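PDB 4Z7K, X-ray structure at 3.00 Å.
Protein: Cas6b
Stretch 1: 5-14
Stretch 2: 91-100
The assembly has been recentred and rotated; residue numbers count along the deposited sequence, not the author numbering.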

ATOM      1  N   TYR B   5      28.191   2.889  16.344  1.00 92.95           N
ATOM      2  CA  TYR B   5      26.974   2.203  16.767  1.00 89.02           C
ATOM      3  C   TYR B   5      26.974   1.790  18.217  1.00 87.67           C
ATOM      4  O   TYR B   5      28.025   1.756  18.859  1.00 87.13           O
ATOM      5  CB  TYR B   5      26.738   0.945  15.894  1.00 95.82           C
ATOM      6  CG  TYR B   5      27.711  -0.246  16.082  1.00101.57           C
ATOM      7  CD1 TYR B   5      27.604  -1.119  17.172  1.00 99.52           C
ATOM      8  CD2 TYR B   5      28.692  -0.529  15.124  1.00102.60           C
ATOM      9  CE1 TYR B   5      28.477  -2.212  17.325  1.00101.74           C
ATOM     10  CE2 TYR B   5      29.569  -1.616  15.268  1.00105.35           C
ATOM     11  CZ  TYR B   5      29.456  -2.455  16.364  1.00108.38           C
ATOM     12  OH  TYR B   5      30.328  -3.525  16.492  1.00108.57           O
ATOM     13  N   MET B   6      25.777   1.479  18.720  1.00 86.73           N
ATOM     14  CA  MET B   6      25.622   0.930  20.064  1.00 89.49           C
ATOM     15  C   MET B   6      24.367   0.033  20.148  1.00 89.50           C
ATOM     16  O   MET B   6      23.239   0.515  19.940  1.00 80.70           O
ATOM     17  CB  MET B   6      25.561   2.059  21.102  1.00 94.44           C
ATOM     18  CG  MET B   6      25.503   1.574  22.556  1.00 97.83           C
ATOM     19  SD  MET B   6      25.885   2.849  23.797  1.00100.07           S
ATOM     20  CE  MET B   6      24.287   3.629  23.980  1.00 84.71           C
ATOM     21  N   HIS B   7      24.579  -1.253  20.477  1.00 93.34           N
ATOM     22  CA  HIS B   7      23.500  -2.210  20.776  1.00 86.74           C
ATOM     23  C   HIS B   7      23.205  -2.223  22.260  1.00 79.80           C
ATOM     24  O   HIS B   7      24.127  -2.203  23.078  1.00 80.86           O
ATOM     25  CB  HIS B   7      23.838  -3.656  20.369  1.00 84.36           C
ATOM     26  CG  HIS B   7      24.556  -3.799  19.063  1.00 90.20           C
ATOM     27  ND1 HIS B   7      24.662  -2.782  18.141  1.00 86.39           N
ATOM     28  CD2 HIS B   7      25.208  -4.861  18.532  1.00 95.86           C
ATOM     29  CE1 HIS B   7      25.341  -3.215  17.091  1.00 91.52           C
ATOM     30  NE2 HIS B   7      25.691  -4.469  17.307  1.00 91.45           N
ATOM     31  N   ILE B   8      21.923  -2.307  22.602  1.00 75.09           N
ATOM     32  CA  ILE B   8      21.500  -2.511  23.986  1.00 81.07           C
ATOM     33  C   ILE B   8      20.592  -3.719  24.131  1.00 80.20           C
ATOM     34  O   ILE B   8      19.539  -3.781  23.506  1.00 86.01           O
ATOM     35  CB  ILE B   8      20.764  -1.270  24.515  1.00 81.73           C
ATOM     36  CG1 ILE B   8      21.770  -0.194  24.918  1.00 80.80           C
ATOM     37  CG2 ILE B   8      19.882  -1.626  25.689  1.00 83.00           C
ATOM     38  CD1 ILE B   8      21.135   1.148  25.154  1.00 85.43           C
ATOM     39  N   SER B   9      20.965  -4.664  24.980  1.00 75.32           N
ATOM     40  CA  SER B   9      20.194  -5.889  25.062  1.00 78.56           C
ATOM     41  C   SER B   9      19.818  -6.212  26.501  1.00 81.69           C
ATOM     42  O   SER B   9      20.626  -6.007  27.404  1.00 86.16           O
ATOM     43  CB  SER B   9      20.993  -7.043  24.446  1.00 84.32           C
ATOM     44  OG  SER B   9      20.141  -8.092  23.992  1.00 92.89           O
ATOM     45  N   TYR B  10      18.608  -6.728  26.719  1.00 80.10           N
ATOM     46  CA  TYR B  10      18.164  -7.102  28.064  1.00 83.54           C
ATOM     47  C   TYR B  10      17.936  -8.610  28.071  1.00 83.60           C
ATOM     48  O   TYR B  10      16.816  -9.046  27.826  1.00 88.20           O
ATOM     49  CB  TYR B  10      16.861  -6.381  28.482  1.00 83.83           C
ATOM     50  CG  TYR B  10      16.870  -4.865  28.431  1.00 84.44           C
ATOM     51  CD1 TYR B  10      18.014  -4.144  28.714  1.00 83.33           C
ATOM     52  CD2 TYR B  10      15.713  -4.152  28.119  1.00 89.89           C
ATOM     53  CE1 TYR B  10      18.020  -2.752  28.667  1.00 83.68           C
ATOM     54  CE2 TYR B  10      15.708  -2.755  28.064  1.00 83.02           C
ATOM     55  CZ  TYR B  10      16.866  -2.064  28.344  1.00 83.72           C
ATOM     56  OH  TYR B  10      16.891  -0.683  28.307  1.00 84.22           O
ATOM     57  N   PRO B  11      18.980  -9.410  28.381  1.00 79.13           N
ATOM     58  CA  PRO B  11      18.906 -10.860  28.164  1.00 79.68           C
ATOM     59  C   PRO B  11      17.911 -11.598  29.043  1.00 80.70           C
ATOM     60  O   PRO B  11      17.425 -12.620  28.603  1.00 85.39           O
ATOM     61  CB  PRO B  11      20.328 -11.340  28.469  1.00 71.54           C
ATOM     62  CG  PRO B  11      21.170 -10.144  28.404  1.00 73.16           C
ATOM     63  CD  PRO B  11      20.307  -9.016  28.871  1.00 80.36           C
ATOM     64  N   ASN B  12      17.582 -11.097  30.222  1.00 84.48           N
ATOM     65  CA  ASN B  12      16.757 -11.865  31.161  1.00 87.85           C
ATOM     66  C   ASN B  12      15.268 -11.777  30.829  1.00 86.69           C
ATOM     67  O   ASN B  12      14.456 -12.576  31.287  1.00 80.47           O
ATOM     68  CB  ASN B  12      17.005 -11.389  32.604  1.00 92.97           C
ATOM     69  CG  ASN B  12      16.502  -9.950  32.858  1.00 97.41           C
ATOM     70  OD1 ASN B  12      17.216  -8.968  32.604  1.00 93.43           O
ATOM     71  ND2 ASN B  12      15.283  -9.829  33.383  1.00 94.84           N
ATOM     72  N   ILE B  13      14.914 -10.789  30.026  1.00 88.79           N
ATOM     73  CA  ILE B  13      13.544 -10.646  29.575  1.00 92.29           C
ATOM     74  C   ILE B  13      13.290 -11.392  28.270  1.00 95.35           C
ATOM     75  O   ILE B  13      13.932 -11.096  27.271  1.00 98.10           O
ATOM     76  CB  ILE B  13      13.218  -9.162  29.367  1.00 83.99           C
ATOM     77  CG1 ILE B  13      13.734  -8.344  30.548  1.00 89.78           C
ATOM     78  CG2 ILE B  13      11.735  -8.967  29.154  1.00 89.98           C
ATOM     79  CD1 ILE B  13      13.268  -6.901  30.533  1.00101.95           C
ATOM     80  N   LEU B  14      12.439 -12.410  28.245  1.00 91.76           N
ATOM     81  CA  LEU B  14      12.099 -12.915  26.914  1.00 95.93           C
ATOM     82  C   LEU B  14      10.630 -12.740  26.478  1.00102.25           C
ATOM     83  O   LEU B  14       9.700 -13.009  27.248  1.00100.77           O
ATOM     84  CB  LEU B  14      12.547 -14.367  26.808  1.00 97.99           C
ATOM     85  CG  LEU B  14      12.106 -15.380  27.841  1.00 92.66           C
ATOM     86  CD1 LEU B  14      10.780 -16.025  27.471  1.00 99.99           C
ATOM     87  CD2 LEU B  14      13.223 -16.390  27.972  1.00 86.57           C
ATOM     88  N   THR B  91       4.451  -6.741  33.319  1.00125.76           N
ATOM     89  CA  THR B  91       5.694  -6.035  33.658  1.00120.67           C
ATOM     90  C   THR B  91       6.918  -6.936  33.871  1.00118.98           C
ATOM     91  O   THR B  91       6.936  -7.766  34.780  1.00119.77           O
ATOM     92  CB  THR B  91       5.515  -5.224  34.920  1.00120.27           C
ATOM     93  OG1 THR B  91       5.539  -6.103  36.050  1.00124.28           O
ATOM     94  CG2 THR B  91       4.189  -4.470  34.861  1.00122.19           C
ATOM     95  N   ASN B  92       7.954  -6.735  33.066  1.00115.20           N
ATOM     96  CA  ASN B  92       9.220  -7.439  33.240  1.00109.83           C
ATOM     97  C   ASN B  92      10.257  -6.496  33.829  1.00106.35           C
ATOM     98  O   ASN B  92      10.572  -5.470  33.239  1.00106.78           O
ATOM     99  CB  ASN B  92       9.723  -7.994  31.907  1.00102.25           C
ATOM    100  CG  ASN B  92       8.755  -8.970  31.279  1.00104.22           C
ATOM    101  OD1 ASN B  92       8.888 -10.183  31.439  1.00114.01           O
ATOM    102  ND2 ASN B  92       7.764  -8.446  30.567  1.00 97.26           N
ATOM    103  N   ASP B  93      10.782  -6.819  34.998  1.00103.64           N
ATOM    104  CA  ASP B  93      11.828  -5.977  35.546  1.00 99.18           C
ATOM    105  C   ASP B  93      13.100  -6.210  34.746  1.00 99.14           C
ATOM    106  O   ASP B  93      13.396  -7.329  34.341  1.00106.23           O
ATOM    107  CB  ASP B  93      12.054  -6.271  37.031  1.00107.47           C
ATOM    108  CG  ASP B  93      12.832  -5.172  37.734  1.00112.42           C
ATOM    109  OD1 ASP B  93      13.866  -4.725  37.183  1.00106.27           O
ATOM    110  OD2 ASP B  93      12.399  -4.746  38.830  1.00117.81           O
ATOM    111  N   ILE B  94      13.850  -5.143  34.521  1.00 98.75           N
ATOM    112  CA  ILE B  94      15.077  -5.217  33.745  1.00 95.00           C
ATOM    113  C   ILE B  94      16.255  -5.367  34.695  1.00 92.63           C
ATOM    114  O   ILE B  94      16.691  -4.401  35.324  1.00 89.63           O
ATOM    115  CB  ILE B  94      15.247  -3.960  32.878  1.00100.61           C
ATOM    116  CG1 ILE B  94      13.991  -3.726  32.036  1.00102.66           C
ATOM    117  CG2 ILE B  94      16.499  -4.041  32.010  1.00 94.17           C
ATOM    118  CD1 ILE B  94      14.098  -2.516  31.132  1.00102.74           C
ATOM    119  N   THR B  95      16.763  -6.589  34.803  1.00 93.54           N
ATOM    120  CA  THR B  95      17.710  -6.908  35.859  1.00 91.27           C
ATOM    121  C   THR B  95      19.161  -7.005  35.387  1.00 93.60           C
ATOM    122  O   THR B  95      20.080  -6.617  36.119  1.00 91.41           O
ATOM    123  CB  THR B  95      17.305  -8.211  36.534  1.00 89.63           C
ATOM    124  OG1 THR B  95      17.380  -9.272  35.580  1.00 92.87           O
ATOM    125  CG2 THR B  95      15.875  -8.114  37.012  1.00 94.19           C
ATOM    126  N   GLU B  96      19.386  -7.526  34.184  1.00 91.96           N
ATOM    127  CA  GLU B  96      20.744  -7.508  33.658  1.00 94.40           C
ATOM    128  C   GLU B  96      20.766  -6.937  32.254  1.00 88.42           C
ATOM    129  O   GLU B  96      19.851  -7.149  31.466  1.00 88.43           O
ATOM    130  CB  GLU B  96      21.420  -8.879  33.713  1.00102.25           C
ATOM    131  CG  GLU B  96      22.948  -8.684  33.755  1.00106.57           C
ATOM    132  CD  GLU B  96      23.728  -9.893  34.220  1.00106.92           C
ATOM    133  OE1 GLU B  96      23.096 -10.896  34.613  1.00115.15           O
ATOM    134  OE2 GLU B  96      24.977  -9.803  34.260  1.00104.91           O
ATOM    135  N   VAL B  97      21.811  -6.177  31.971  1.00 85.06           N
ATOM    136  CA  VAL B  97      21.905  -5.436  30.734  1.00 83.21           C
ATOM    137  C   VAL B  97      23.275  -5.584  30.120  1.00 84.78           C
ATOM    138  O   VAL B  97      24.290  -5.458  30.799  1.00 86.92           O
ATOM    139  CB  VAL B  97      21.635  -3.937  30.966  1.00 85.20           C
ATOM    140  CG1 VAL B  97      22.089  -3.112  29.781  1.00 87.34           C
ATOM    141  CG2 VAL B  97      20.175  -3.688  31.295  1.00 86.88           C
ATOM    142  N   ASN B  98      23.292  -5.848  28.822  1.00 83.51           N
ATOM    143  CA  ASN B  98      24.528  -5.855  28.069  1.00 87.37           C
ATOM    144  C   ASN B  98      24.498  -4.749  27.015  1.00 86.17           C
ATOM    145  O   ASN B  98      23.591  -4.688  26.183  1.00 85.34           O
ATOM    146  CB  ASN B  98      24.767  -7.210  27.409  1.00 83.47           C
ATOM    147  CG  ASN B  98      25.828  -7.145  26.333  1.00 89.71           C
ATOM    148  OD1 ASN B  98      25.542  -6.838  25.172  1.00 94.87           O
ATOM    149  ND2 ASN B  98      27.067  -7.436  26.713  1.00 94.03           N
ATOM    150  N   VAL B  99      25.470  -3.850  27.096  1.00 86.24           N
ATOM    151  CA  VAL B  99      25.643  -2.811  26.098  1.00 84.01           C
ATOM    152  C   VAL B  99      26.889  -3.103  25.291  1.00 84.29           C
ATOM    153  O   VAL B  99      27.934  -3.452  25.825  1.00 90.06           O
ATOM    154  CB  VAL B  99      25.729  -1.421  26.746  1.00 80.24           C
ATOM    155  CG1 VAL B  99      26.132  -0.373  25.739  1.00 77.46           C
ATOM    156  CG2 VAL B  99      24.406  -1.092  27.402  1.00 78.06           C
ATOM    157  N   HIS B 100      26.770  -2.939  23.991  1.00 86.07           N
ATOM    158  CA  HIS B 100      27.879  -3.136  23.088  1.00 89.73           C
ATOM    159  C   HIS B 100      27.956  -1.850  22.264  1.00 92.52           C
ATOM    160  O   HIS B 100      26.909  -1.263  21.974  1.00 89.51           O
ATOM    161  CB  HIS B 100      27.619  -4.406  22.260  1.00 90.05           C
ATOM    162  CG  HIS B 100      28.643  -4.695  21.213  1.00 98.21           C
ATOM    163  ND1 HIS B 100      28.356  -5.451  20.094  1.00104.04           N
ATOM    164  CD2 HIS B 100      29.946  -4.345  21.107  1.00102.50           C
ATOM    165  CE1 HIS B 100      29.435  -5.542  19.336  1.00104.28           C
ATOM    166  NE2 HIS B 100      30.415  -4.881  19.928  1.00107.33           N
TER

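The apolar centre of the contact, in which the two stretches bury 803 Å² summed over both sides, forms around Tyr 10 and Ile 94, both buried. Tyr 10 (chi1 m) presents one ring face to Ile 94, whose CG2 lies 3.7 Å from the ring centroid, almost on the normal, in a CH-pi contact; the flat face lets this methyl lie over it. Ile 94 CD1 also reaches Tyr 10 CE2 at 3.5 Å, and Val 97 CG2 packs 3.4 Å from Tyr 10 CD1. Ile 13, buried and directed toward the other stretch, extends this cluster, its CD1 3.6 Å from Ile 94 CG1 and its CG2 3.5 Å from Asn 92 CB. Along the strands, Val 99 CG2 meets Ile 8 CG1 at 3.7 Å on their shared sheet face.

The antiparallel backbone pairs Ser 9 with Asn 98 and His 7 with His 100 through two hydrogen bonds each; that from His 7 N to His 100 O (2.8 Å) is weak. The His 100 ring receives the edge of Tyr 5 on its face and turns its own edge toward His 7.

At the exposed Asn 12, the amide offers both acceptor and donor: OD1 accepts from Glu 96 N (3.0 Å) and Thr 95 N (3.3 Å), while ND2 donates to Asp 93 O (3.3 Å), tying down a loop without strand pairing.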